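AT-less polyketide synthase (Streptomyces platensis subsp. rosaceus, PDB 4TKT) probably catalyses the decarboxylative condensation that extends the polyketide chain, as a ketosynthase domain of the isomigrastatin assembly line. Local coordinates at residues S188-I193 with S432-V437; L295-V300 with P330-G335; D311-G316 with E342-R347; C317-G322 with L371-L376; W412-T415 with P419-G422. All blocks are in the same frame, centred on the assembly; numbering follows the deposited sequence.

Contact 1 (S188-I193 with S432-V437); sequences SALSAI and SNAHVV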
# COMPACT_ATOMS: atom_id res chain seq x y z
N SER A 188 5.74 -6.73 10.87
CA SER A 188 5.03 -5.57 11.41
C SER A 188 3.74 -5.24 10.67
O SER A 188 2.69 -5.10 11.29
CB SER A 188 5.95 -4.35 11.43
OG SER A 188 7.00 -4.54 12.36
N ALA A 189 3.82 -5.11 9.34
CA ALA A 189 2.66 -4.72 8.54
C ALA A 189 1.52 -5.72 8.68
O ALA A 189 0.36 -5.33 8.82
CB ALA A 189 3.06 -4.58 7.08
N LEU A 190 1.85 -7.00 8.66
CA LEU A 190 0.84 -8.04 8.80
C LEU A 190 0.28 -8.07 10.22
O LEU A 190 -0.88 -8.41 10.43
CB LEU A 190 1.43 -9.41 8.44
CG LEU A 190 0.85 -9.99 7.15
CD1 LEU A 190 1.01 -9.00 6.02
CD2 LEU A 190 1.50 -11.32 6.81
N SER A 191 1.11 -7.70 11.19
CA SER A 191 0.66 -7.62 12.57
C SER A 191 -0.31 -6.46 12.74
O SER A 191 -1.28 -6.56 13.50
CB SER A 191 1.85 -7.47 13.51
OG SER A 191 2.69 -8.61 13.45
N ALA A 192 -0.05 -5.36 12.04
CA ALA A 192 -0.94 -4.21 12.06
C ALA A 192 -2.30 -4.57 11.48
O ALA A 192 -3.34 -4.24 12.05
CB ALA A 192 -0.33 -3.05 11.29
N ILE A 193 -2.28 -5.26 10.35
CA ILE A 193 -3.50 -5.74 9.72
C ILE A 193 -4.27 -6.66 10.66
O ILE A 193 -5.49 -6.58 10.78
CB ILE A 193 -3.19 -6.46 8.40
CG1 ILE A 193 -2.66 -5.46 7.37
CG2 ILE A 193 -4.42 -7.19 7.88
CD1 ILE A 193 -2.31 -6.06 6.03
N SER A 432 8.60 -13.20 15.70
CA SER A 432 7.18 -12.92 15.51
C SER A 432 6.74 -13.36 14.12
O SER A 432 7.31 -12.95 13.12
CB SER A 432 6.88 -11.43 15.70
OG SER A 432 7.04 -11.04 17.05
N ASN A 433 5.71 -14.20 14.08
CA ASN A 433 5.19 -14.70 12.81
C ASN A 433 3.76 -14.25 12.56
O ASN A 433 3.01 -13.95 13.49
CB ASN A 433 5.25 -16.22 12.78
CG ASN A 433 6.65 -16.75 13.04
OD1 ASN A 433 7.64 -16.15 12.62
ND2 ASN A 433 6.73 -17.87 13.74
N ALA A 434 3.37 -14.20 11.29
CA ALA A 434 2.02 -13.82 10.93
C ALA A 434 1.60 -14.46 9.61
O ALA A 434 2.41 -14.65 8.71
CB ALA A 434 1.90 -12.30 10.83
N HIS A 435 0.32 -14.81 9.52
CA HIS A 435 -0.24 -15.32 8.28
C HIS A 435 -1.63 -14.73 8.06
O HIS A 435 -2.42 -14.61 8.99
CB HIS A 435 -0.32 -16.85 8.29
CG HIS A 435 -0.62 -17.45 6.96
ND1 HIS A 435 0.35 -17.73 6.03
CD2 HIS A 435 -1.80 -17.82 6.39
CE1 HIS A 435 -0.20 -18.25 4.95
NE2 HIS A 435 -1.51 -18.32 5.14
N VAL A 436 -1.90 -14.33 6.82
CA VAL A 436 -3.18 -13.72 6.47
C VAL A 436 -3.82 -14.48 5.32
O VAL A 436 -3.15 -14.86 4.36
CB VAL A 436 -3.00 -12.24 6.09
CG1 VAL A 436 -4.30 -11.64 5.60
CG2 VAL A 436 -2.48 -11.45 7.28
N VAL A 437 -5.13 -14.72 5.43
CA VAL A 437 -5.87 -15.45 4.41
C VAL A 437 -6.84 -14.54 3.66
O VAL A 437 -7.74 -13.97 4.27
CB VAL A 437 -6.66 -16.61 5.03
CG1 VAL A 437 -7.41 -17.38 3.95
CG2 VAL A 437 -5.74 -17.53 5.80
O HOH W 1 3.36 -11.02 14.73

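Contact 2 (L295-V300 with P330-G335); sequences LAQAAV and PIEIAG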
# COMPACT_ATOMS: atom_id res chain seq x y z
N LEU A 295 7.81 -25.27 13.21
CA LEU A 295 6.60 -25.70 13.89
C LEU A 295 5.72 -24.51 14.27
O LEU A 295 4.49 -24.59 14.22
CB LEU A 295 6.94 -26.52 15.14
CG LEU A 295 7.74 -27.81 14.92
CD1 LEU A 295 7.78 -28.64 16.19
CD2 LEU A 295 7.16 -28.61 13.76
N ALA A 296 6.36 -23.40 14.63
CA ALA A 296 5.63 -22.18 14.96
C ALA A 296 4.99 -21.59 13.72
O ALA A 296 3.86 -21.09 13.76
CB ALA A 296 6.55 -21.17 15.62
N GLN A 297 5.71 -21.65 12.60
CA GLN A 297 5.19 -21.16 11.34
C GLN A 297 3.99 -21.99 10.90
O GLN A 297 2.99 -21.45 10.43
CB GLN A 297 6.27 -21.20 10.26
CG GLN A 297 7.43 -20.25 10.52
CD GLN A 297 8.43 -20.24 9.40
OE1 GLN A 297 8.23 -20.89 8.37
NE2 GLN A 297 9.53 -19.51 9.58
N ALA A 298 4.09 -23.30 11.08
CA ALA A 298 2.99 -24.19 10.74
C ALA A 298 1.77 -23.89 11.60
O ALA A 298 0.64 -23.95 11.13
CB ALA A 298 3.42 -25.64 10.91
N ALA A 299 2.01 -23.56 12.86
CA ALA A 299 0.93 -23.30 13.80
C ALA A 299 0.17 -22.02 13.44
O ALA A 299 -1.06 -22.00 13.45
CB ALA A 299 1.46 -23.22 15.22
N VAL A 300 0.91 -20.96 13.13
CA VAL A 300 0.28 -19.68 12.84
C VAL A 300 -0.49 -19.75 11.52
O VAL A 300 -1.53 -19.11 11.37
CB VAL A 300 1.32 -18.52 12.80
CG1 VAL A 300 2.21 -18.60 11.56
CG2 VAL A 300 0.62 -17.18 12.85
N PRO A 330 14.48 -23.20 3.39
CA PRO A 330 14.00 -24.57 3.57
C PRO A 330 13.08 -24.72 4.78
O PRO A 330 12.18 -25.56 4.77
CB PRO A 330 15.29 -25.38 3.77
CG PRO A 330 16.36 -24.54 3.17
CD PRO A 330 15.95 -23.14 3.47
N ILE A 331 13.31 -23.91 5.81
CA ILE A 331 12.50 -23.95 7.02
C ILE A 331 11.07 -23.49 6.73
O ILE A 331 10.11 -24.08 7.22
CB ILE A 331 13.11 -23.07 8.13
CG1 ILE A 331 14.25 -23.83 8.82
CG2 ILE A 331 12.07 -22.68 9.16
CD1 ILE A 331 14.92 -23.06 9.93
N GLU A 332 10.93 -22.45 5.91
CA GLU A 332 9.61 -21.93 5.55
C GLU A 332 8.78 -22.98 4.82
O GLU A 332 7.58 -23.13 5.09
CB GLU A 332 9.73 -20.67 4.70
CG GLU A 332 8.39 -20.16 4.20
CD GLU A 332 8.46 -18.76 3.64
OE1 GLU A 332 7.40 -18.10 3.58
OE2 GLU A 332 9.56 -18.32 3.26
N ILE A 333 9.40 -23.69 3.89
CA ILE A 333 8.71 -24.73 3.14
C ILE A 333 8.32 -25.89 4.07
O ILE A 333 7.24 -26.46 3.95
CB ILE A 333 9.56 -25.25 1.98
CG1 ILE A 333 9.82 -24.13 0.98
CG2 ILE A 333 8.87 -26.40 1.27
CD1 ILE A 333 8.55 -23.50 0.45
N ALA A 334 9.22 -26.22 4.99
CA ALA A 334 8.93 -27.24 5.99
C ALA A 334 7.72 -26.85 6.83
O ALA A 334 6.88 -27.69 7.15
CB ALA A 334 10.14 -27.46 6.89
N GLY A 335 7.63 -25.56 7.16
CA GLY A 335 6.51 -25.04 7.93
C GLY A 335 5.21 -25.13 7.16
O GLY A 335 4.18 -25.54 7.71
O HOH W 2 5.77 -21.38 6.75

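Contact 3 (D311-G316 with E342-R347); sequences DPRDIG and EFTDAR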
# COMPACT_ATOMS: atom_id res chain seq x y z
N ASP A 311 -10.84 -24.29 3.29
CA ASP A 311 -10.26 -25.60 3.03
C ASP A 311 -8.94 -25.41 2.28
O ASP A 311 -8.95 -25.09 1.09
CB ASP A 311 -11.23 -26.47 2.21
CG ASP A 311 -10.81 -27.93 2.15
OD1 ASP A 311 -9.63 -28.24 2.40
OD2 ASP A 311 -11.68 -28.78 1.84
N PRO A 312 -7.82 -25.59 2.98
CA PRO A 312 -6.46 -25.38 2.46
C PRO A 312 -6.20 -26.03 1.10
O PRO A 312 -5.31 -25.57 0.38
CB PRO A 312 -5.56 -26.00 3.54
CG PRO A 312 -6.47 -26.51 4.61
CD PRO A 312 -7.80 -25.88 4.42
N ARG A 313 -6.94 -27.07 0.77
CA ARG A 313 -6.82 -27.70 -0.54
C ARG A 313 -7.21 -26.72 -1.66
O ARG A 313 -6.74 -26.83 -2.79
CB ARG A 313 -7.69 -28.96 -0.61
CG ARG A 313 -7.67 -29.69 -1.95
CD ARG A 313 -6.26 -30.08 -2.36
NE ARG A 313 -6.23 -30.73 -3.67
CZ ARG A 313 -6.20 -30.09 -4.83
NH1 ARG A 313 -6.18 -30.77 -5.97
NH2 ARG A 313 -6.18 -28.76 -4.86
N ASP A 314 -8.05 -25.75 -1.31
CA ASP A 314 -8.53 -24.77 -2.29
C ASP A 314 -7.59 -23.59 -2.47
O ASP A 314 -7.79 -22.78 -3.38
CB ASP A 314 -9.92 -24.27 -1.87
CG ASP A 314 -10.95 -25.37 -1.82
OD1 ASP A 314 -10.92 -26.26 -2.70
OD2 ASP A 314 -11.80 -25.35 -0.91
N ILE A 315 -6.58 -23.47 -1.61
CA ILE A 315 -5.60 -22.39 -1.72
C ILE A 315 -4.93 -22.43 -3.08
O ILE A 315 -4.30 -23.42 -3.45
CB ILE A 315 -4.52 -22.47 -0.63
CG1 ILE A 315 -5.13 -22.41 0.77
CG2 ILE A 315 -3.51 -21.34 -0.81
CD1 ILE A 315 -5.63 -21.06 1.17
N GLY A 316 -5.05 -21.34 -3.83
CA GLY A 316 -4.51 -21.28 -5.18
C GLY A 316 -3.10 -20.73 -5.24
O GLY A 316 -2.34 -21.07 -6.14
N GLU A 342 -1.97 -31.42 7.61
CA GLU A 342 -3.03 -31.66 8.58
C GLU A 342 -4.41 -31.67 7.94
O GLU A 342 -5.42 -31.85 8.62
CB GLU A 342 -2.99 -30.61 9.70
CG GLU A 342 -1.89 -30.84 10.72
CD GLU A 342 -2.04 -32.16 11.45
OE1 GLU A 342 -3.19 -32.59 11.68
OE2 GLU A 342 -1.01 -32.78 11.78
N PHE A 343 -4.45 -31.48 6.62
CA PHE A 343 -5.73 -31.37 5.92
C PHE A 343 -5.78 -32.21 4.65
O PHE A 343 -6.78 -32.89 4.40
CB PHE A 343 -6.02 -29.91 5.59
CG PHE A 343 -6.14 -29.02 6.80
CD1 PHE A 343 -7.34 -28.92 7.48
CD2 PHE A 343 -5.05 -28.30 7.25
CE1 PHE A 343 -7.45 -28.10 8.59
CE2 PHE A 343 -5.15 -27.48 8.37
CZ PHE A 343 -6.36 -27.39 9.04
N THR A 344 -4.72 -32.17 3.86
CA THR A 344 -4.67 -32.94 2.62
C THR A 344 -3.29 -33.52 2.36
O THR A 344 -2.27 -32.98 2.80
CB THR A 344 -5.07 -32.09 1.40
OG1 THR A 344 -4.42 -30.82 1.46
CG2 THR A 344 -6.58 -31.90 1.35
N ASP A 345 -3.26 -34.63 1.63
CA ASP A 345 -2.01 -35.26 1.22
C ASP A 345 -1.71 -34.94 -0.24
O ASP A 345 -0.82 -35.53 -0.85
CB ASP A 345 -2.08 -36.78 1.42
N ALA A 346 -2.46 -33.99 -0.80
CA ALA A 346 -2.32 -33.61 -2.20
C ALA A 346 -0.96 -32.96 -2.49
O ALA A 346 -0.32 -32.41 -1.59
CB ALA A 346 -3.45 -32.68 -2.61
N ARG A 347 -0.54 -33.03 -3.75
CA ARG A 347 0.76 -32.50 -4.15
C ARG A 347 0.68 -31.59 -5.37
O ARG A 347 -0.05 -31.88 -6.31
CB ARG A 347 1.73 -33.66 -4.43
CG ARG A 347 2.13 -34.46 -3.21
CD ARG A 347 2.85 -35.74 -3.60
NE ARG A 347 3.81 -35.52 -4.68
CZ ARG A 347 3.85 -36.22 -5.80
NH1 ARG A 347 2.98 -37.20 -6.01
NH2 ARG A 347 4.77 -35.95 -6.73

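Contact 4 (C317-G322 with L371-L376); sequences CIEAHG and LAKLLL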
# COMPACT_ATOMS: atom_id res chain seq x y z
N CYS A 317 -2.76 -19.89 -4.27
CA CYS A 317 -1.46 -19.23 -4.28
C CYS A 317 -1.00 -18.86 -2.87
O CYS A 317 -1.79 -18.40 -2.05
CB CYS A 317 -1.50 -17.99 -5.16
SG CYS A 317 0.00 -16.98 -5.14
N ILE A 318 0.28 -19.07 -2.60
CA ILE A 318 0.90 -18.63 -1.36
C ILE A 318 1.98 -17.60 -1.64
O ILE A 318 2.95 -17.90 -2.34
CB ILE A 318 1.51 -19.80 -0.57
CG1 ILE A 318 0.42 -20.74 -0.05
CG2 ILE A 318 2.36 -19.28 0.58
CD1 ILE A 318 -0.39 -20.16 1.09
N GLU A 319 1.81 -16.40 -1.11
CA GLU A 319 2.87 -15.39 -1.17
C GLU A 319 3.76 -15.54 0.06
O GLU A 319 3.42 -15.10 1.15
CB GLU A 319 2.27 -13.98 -1.25
CG GLU A 319 3.30 -12.85 -1.16
CD GLU A 319 4.29 -12.85 -2.31
OE1 GLU A 319 4.01 -13.49 -3.35
OE2 GLU A 319 5.36 -12.22 -2.17
N ALA A 320 4.91 -16.18 -0.14
CA ALA A 320 5.78 -16.58 0.96
C ALA A 320 6.69 -15.46 1.45
O ALA A 320 6.87 -14.44 0.79
CB ALA A 320 6.61 -17.79 0.55
N HIS A 321 7.25 -15.67 2.64
CA HIS A 321 8.27 -14.79 3.18
C HIS A 321 9.45 -14.74 2.22
O HIS A 321 9.80 -13.68 1.70
CB HIS A 321 8.71 -15.27 4.57
CG HIS A 321 9.51 -14.27 5.34
ND1 HIS A 321 9.10 -12.97 5.52
CD2 HIS A 321 10.68 -14.39 6.01
CE1 HIS A 321 10.00 -12.32 6.25
NE2 HIS A 321 10.96 -13.17 6.56
N GLY A 322 10.05 -15.91 1.98
CA GLY A 322 11.06 -16.11 0.96
C GLY A 322 12.19 -15.10 0.90
O GLY A 322 12.37 -14.42 -0.11
N LEU A 371 1.00 -8.36 0.26
CA LEU A 371 -0.45 -8.33 0.12
C LEU A 371 -0.83 -7.73 -1.23
O LEU A 371 -1.78 -8.18 -1.87
CB LEU A 371 -1.09 -7.54 1.26
CG LEU A 371 -2.60 -7.38 1.17
CD1 LEU A 371 -3.27 -8.75 1.12
CD2 LEU A 371 -3.13 -6.57 2.34
N ALA A 372 -0.09 -6.70 -1.64
CA ALA A 372 -0.33 -6.05 -2.92
C ALA A 372 -0.16 -7.02 -4.07
O ALA A 372 -1.02 -7.11 -4.95
CB ALA A 372 0.60 -4.86 -3.08
N LYS A 373 0.94 -7.76 -4.07
CA LYS A 373 1.21 -8.74 -5.12
C LYS A 373 0.11 -9.79 -5.19
O LYS A 373 -0.31 -10.18 -6.28
CB LYS A 373 2.56 -9.42 -4.88
CG LYS A 373 2.86 -10.54 -5.88
CD LYS A 373 4.18 -11.22 -5.58
CE LYS A 373 4.31 -12.52 -6.36
NZ LYS A 373 5.53 -13.29 -5.98
N LEU A 374 -0.35 -10.23 -4.03
CA LEU A 374 -1.38 -11.26 -3.96
C LEU A 374 -2.71 -10.75 -4.50
O LEU A 374 -3.35 -11.42 -5.31
CB LEU A 374 -1.54 -11.77 -2.53
CG LEU A 374 -2.45 -12.97 -2.32
CD1 LEU A 374 -2.19 -14.05 -3.36
CD2 LEU A 374 -2.25 -13.53 -0.92
N LEU A 375 -3.12 -9.57 -4.05
CA LEU A 375 -4.38 -8.98 -4.49
C LEU A 375 -4.36 -8.65 -5.99
O LEU A 375 -5.37 -8.81 -6.68
CB LEU A 375 -4.70 -7.72 -3.69
CG LEU A 375 -5.05 -7.91 -2.21
CD1 LEU A 375 -5.22 -6.57 -1.53
CD2 LEU A 375 -6.31 -8.74 -2.07
N LEU A 376 -3.21 -8.19 -6.47
CA LEU A 376 -3.06 -7.85 -7.88
C LEU A 376 -3.12 -9.09 -8.77
O LEU A 376 -3.66 -9.04 -9.87
CB LEU A 376 -1.75 -7.10 -8.12
CG LEU A 376 -1.74 -5.62 -7.73
CD1 LEU A 376 -0.33 -5.05 -7.81
CD2 LEU A 376 -2.69 -4.84 -8.63

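Contact 5 (W412-T415 with P419-G422); sequences WPRT and PRLG. With GOL (glycerol), chain F.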
# COMPACT_ATOMS: atom_id res chain seq x y z
N TRP A 412 -4.37 -17.49 -13.87
CA TRP A 412 -4.91 -18.02 -12.63
C TRP A 412 -6.42 -18.14 -12.77
O TRP A 412 -7.16 -17.22 -12.42
CB TRP A 412 -4.54 -17.12 -11.44
CG TRP A 412 -4.96 -17.66 -10.10
CD1 TRP A 412 -5.64 -18.81 -9.84
CD2 TRP A 412 -4.71 -17.05 -8.82
NE1 TRP A 412 -5.83 -18.96 -8.49
CE2 TRP A 412 -5.27 -17.89 -7.84
CE3 TRP A 412 -4.07 -15.87 -8.41
CZ2 TRP A 412 -5.21 -17.60 -6.48
CZ3 TRP A 412 -4.01 -15.59 -7.06
CH2 TRP A 412 -4.58 -16.44 -6.11
N PRO A 413 -6.89 -19.29 -13.29
CA PRO A 413 -8.30 -19.50 -13.62
C PRO A 413 -9.20 -19.64 -12.38
O PRO A 413 -8.79 -20.23 -11.38
CB PRO A 413 -8.28 -20.81 -14.41
CG PRO A 413 -7.11 -21.54 -13.88
CD PRO A 413 -6.08 -20.49 -13.56
N ARG A 414 -10.40 -19.09 -12.47
CA ARG A 414 -11.37 -19.19 -11.39
C ARG A 414 -12.14 -20.50 -11.48
O ARG A 414 -12.61 -20.88 -12.55
CB ARG A 414 -12.34 -18.00 -11.42
CG ARG A 414 -13.37 -18.02 -10.30
CD ARG A 414 -14.35 -16.86 -10.42
NE ARG A 414 -13.68 -15.56 -10.47
CZ ARG A 414 -13.38 -14.83 -9.40
NH1 ARG A 414 -13.68 -15.27 -8.19
NH2 ARG A 414 -12.77 -13.66 -9.54
N THR A 415 -12.27 -21.19 -10.35
CA THR A 415 -13.03 -22.44 -10.31
C THR A 415 -14.51 -22.16 -10.09
O THR A 415 -14.92 -21.76 -8.99
CB THR A 415 -12.52 -23.39 -9.21
OG1 THR A 415 -11.14 -23.71 -9.45
CG2 THR A 415 -13.34 -24.67 -9.19
N PRO A 419 -14.60 -18.05 -5.10
CA PRO A 419 -13.56 -17.03 -4.99
C PRO A 419 -12.16 -17.63 -5.05
O PRO A 419 -11.95 -18.72 -4.52
CB PRO A 419 -13.81 -16.40 -3.61
CG PRO A 419 -15.23 -16.71 -3.31
CD PRO A 419 -15.50 -18.04 -3.93
N ARG A 420 -11.23 -16.94 -5.70
CA ARG A 420 -9.83 -17.33 -5.67
C ARG A 420 -9.31 -17.16 -4.25
O ARG A 420 -9.62 -16.18 -3.59
CB ARG A 420 -9.01 -16.52 -6.66
CG ARG A 420 -9.11 -17.01 -8.10
CD ARG A 420 -8.31 -16.14 -9.06
NE ARG A 420 -9.14 -15.11 -9.69
CZ ARG A 420 -9.60 -15.19 -10.93
NH1 ARG A 420 -10.34 -14.21 -11.43
NH2 ARG A 420 -9.30 -16.23 -11.69
N LEU A 421 -8.54 -18.13 -3.77
CA LEU A 421 -8.11 -18.15 -2.38
C LEU A 421 -6.59 -18.08 -2.27
O LEU A 421 -5.87 -18.80 -2.95
CB LEU A 421 -8.63 -19.41 -1.69
CG LEU A 421 -8.61 -19.44 -0.17
CD1 LEU A 421 -9.40 -18.27 0.40
CD2 LEU A 421 -9.18 -20.76 0.34
N GLY A 422 -6.10 -17.20 -1.40
CA GLY A 422 -4.67 -16.99 -1.25
C GLY A 422 -4.20 -16.91 0.18
O GLY A 422 -4.98 -16.62 1.09
C1 GOL F . -11.63 -13.90 -14.89
O1 GOL F . -10.55 -13.18 -14.33
C2 GOL F . -12.87 -13.71 -14.03
O2 GOL F . -13.09 -14.87 -13.26
C3 GOL F . -12.69 -12.51 -13.11
O3 GOL F . -13.80 -12.40 -12.25

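Contact 1 (S188-I193 with S432-V437)
L190 has its CB-CG bond turned to an uncommon chi1 of -111°, which brings CG and CD2 down onto V436, while V436 (chi1 175°) sets CG1 anti to its backbone N and presents CG2 to the leucine. The resulting contact of L190 CG with V436 CG2 is 3.6 Å. Further back, the root of the leucine rests on A434, two residues earlier on the same face of the strand, L190 CB lying 3.8 Å from A434 CB. L190 CD2 fits between the two strand residues, near A434 O and V436 CG2. No direct hydrogen bond joins helix to strand. A water instead donates to both sides, 2.8 Å to S191 OG and 3.2 Å to N433 O; the serine hydroxyl is also tied to A187 and T184, which helps fix its position. All the touching residues are buried, and L424 and S426 of the neighbouring strand 421-427 extend the surface under L190. The opposite face of strand 432-439, with N433, H435 and V437, meets helix 294-308. Helix 188-202 packed on one face of a sheet whose other face carries an outer helix is characteristic of the layered alpha-beta-alpha-beta-alpha thiolase fold of ketosynthases.

Contact 2 (L295-V300 with P330-G335)
Q297 and A298 of one outer-layer helix of the thiolase fold meet I331, E332 and G335 of another. The axes of 295-300 and 330-335 approach to 8.2 Å and cross at -44°, a close approach made possible where A298 passes the side-chain-free backbone of G335: the CA atoms of A298 and G335 are only 4.6 Å apart.

The van der Waals contacts are few. A298 CB comes within 3.3 Å of G335 O, so a methyl group sits on the glycine backbone with no side chain intervening. At the other end, the side chains of Q297 and I331 cross at about a right angle, and Q297 NE2 is 4.1 Å from I331 CG2.

The polar part belongs to the glutamine. With CG anti to the carbonyl carbon (chi1 -65°) and the chain extended beyond it, Q297 carries its amide across the gap until OE1 lies over the backbone of the second helix, 3.3 Å from E332 CA. The helices share no direct hydrogen bond. The carboxylate of E332 leaves the interface altogether: its two oxygens accept from the backbone N-H groups of H321 and G322, while F427 packs against its side chain and that of Q297. A single water closes the polar gap, donating to Q297 OE1 at 3.0 Å and to E332 O at 3.0 Å.

Contact 3 (D311-G316 with E342-R347)
P312 faces F343 and R313 faces T344 with CA separations of 7.0 and 6.5 Å, a short 3-10 turn at 312-314 lying beside the irregular backbone of 342-347 with no hydrogen bond between them. Inside the turn, D314 N bonds to D311 O and I315 N to P312 O, and D311 OD1 adds a weak bond from R313 N. The side chains of P312 and F343 cross at about a right angle. The proline CG points at one face of F343 in a CH-pi contact, 3.7 Å from the ring centroid and 28° off the normal, displaced toward the CB side of the ring; P312 CG is 3.3 Å from F343 CG. W305 of helix 294-308 also touches P312.

Both segments are helix-to-strand connections in the second half of the ketosynthase fold. The first leads from helix 294-308 into strand 317-319, and the second leads from helix 328-340 into strand 350-353; these two strands are parallel neighbours, so 342-347 completes a beta-alpha-beta crossover.

R313 carries the other half of the contact. CG is anti to the backbone N (chi1 179°) and the chain bends at chi2 (57°), which lays its methylenes along the second loop. R313 CB meets T344 CG2 at 3.7 Å, the two side chains crossing at about a right angle, and R313 NE passes A346 CB at 3.6 Å, the methyl approaching the guanidinium obliquely. The R313 guanidinium also makes a cation-pi contact with F349.

Contact 4 (C317-G322 with L371-L376)
E319 and K373 form a buried salt bridge, E319 OE1 to K373 NZ 3.0 Å, whose hydrogen-bond geometry is weak. The two side chains cross at about a right angle, so the lysine passes the carboxylate rather than ending squarely on it: K373 CD and CE each lie 3.2 Å from E319 OE1, almost as near as the ammonium. Beside this pair is a nonpolar contact, C317 SG to L374 CD1 at 4.1 Å.

The torsions of the two charged residues differ. K373 is stretched out from chi1 to chi4, reaching from the helix to the strand, whereas E319 leaves its backbone with CG anti to N (chi1 174°) and then folds at chi2 (63°). The second carboxylate oxygen, OE2, accepts from the backbone N of A355, which holds the group against rotation. With both partners buried, each charge probably helps to neutralise the other.

Farther out, A355, V384 and L31 pack on K373. L424 of the adjoining strand touches E319, L371 and L374, and W412 touches C317. Strand 317-319 is held in the sheet by backbone bonds to G423 and S425 on one neighbour and A351 on the other. It leads into the His-Gly-Thr-Gly-Thr motif of ketosynthases, whose histidine is an active-site residue in relatives; H321, its ring meeting F427 and H361, thus probably lies in the active site.

Contact 5 (W412-T415 with P419-G422)
W412 lays its indole along R420, the two side chains running in opposite directions. R420 CD stands almost squarely over the five-membered ring, 3.6 Å from its centroid and 4° off the normal, a CH-pi contact. The guanidinium lies farther along, R420 CZ 5.5 Å from that centroid, at most a weak cation-pi attraction. At the rim of the indole, W412 CZ2 meets L421 O in the ring plane at 3.8 Å. Q377 and M378 of helix 366-380 also touch the tryptophan.

P413 contributes backbone, which passes the edge of the R420 guanidinium near its plane.

R414 sends its chain out straight, then bends at chi3 (-56°), bringing its guanidinium under that of R420, which lies over one face toward the rim, the planes 60° apart. R414 CB covers a face of the R420 guanidinium, and R414 NH2 is 3.1 Å from R420 NH1, two donors that cannot bond each other. A glycerol, probably from the crystallisation liquor, fits against both: R414 NE donates to its O2 at 2.9 Å, nearly straight, and R420 NH1 donates to its O1 at 3.1 Å, more bent. D440 forms a salt bridge with R414 NH2 and a long, weak ion pair with R420 NE. The close approach of the two guanidiniums is probably eased by D440, mainly through R414, while the adventitious glycerol in this crystal accepts from both.

Followed from the N terminus, contact 1 pairs helix 188-202 with strand 432-439, closing a loop of 238 residues within which the other four contacts nest. Contact 2 opens next, at helix 294-308; contact 3 opens at 311-316 and runs directly into 317-322, where contact 4 opens. Contacts 2, 3 and 4 cross one another, closing in turn at helix 328-340, loop 342-347 and helix 366-380. Contact 5, a short local loop, comes after them. Together they join the buried helix, the sheet strands 317-319, 421-427 and 432-439, and the helices packed around them; I193 on L371 links contacts 1 and 4.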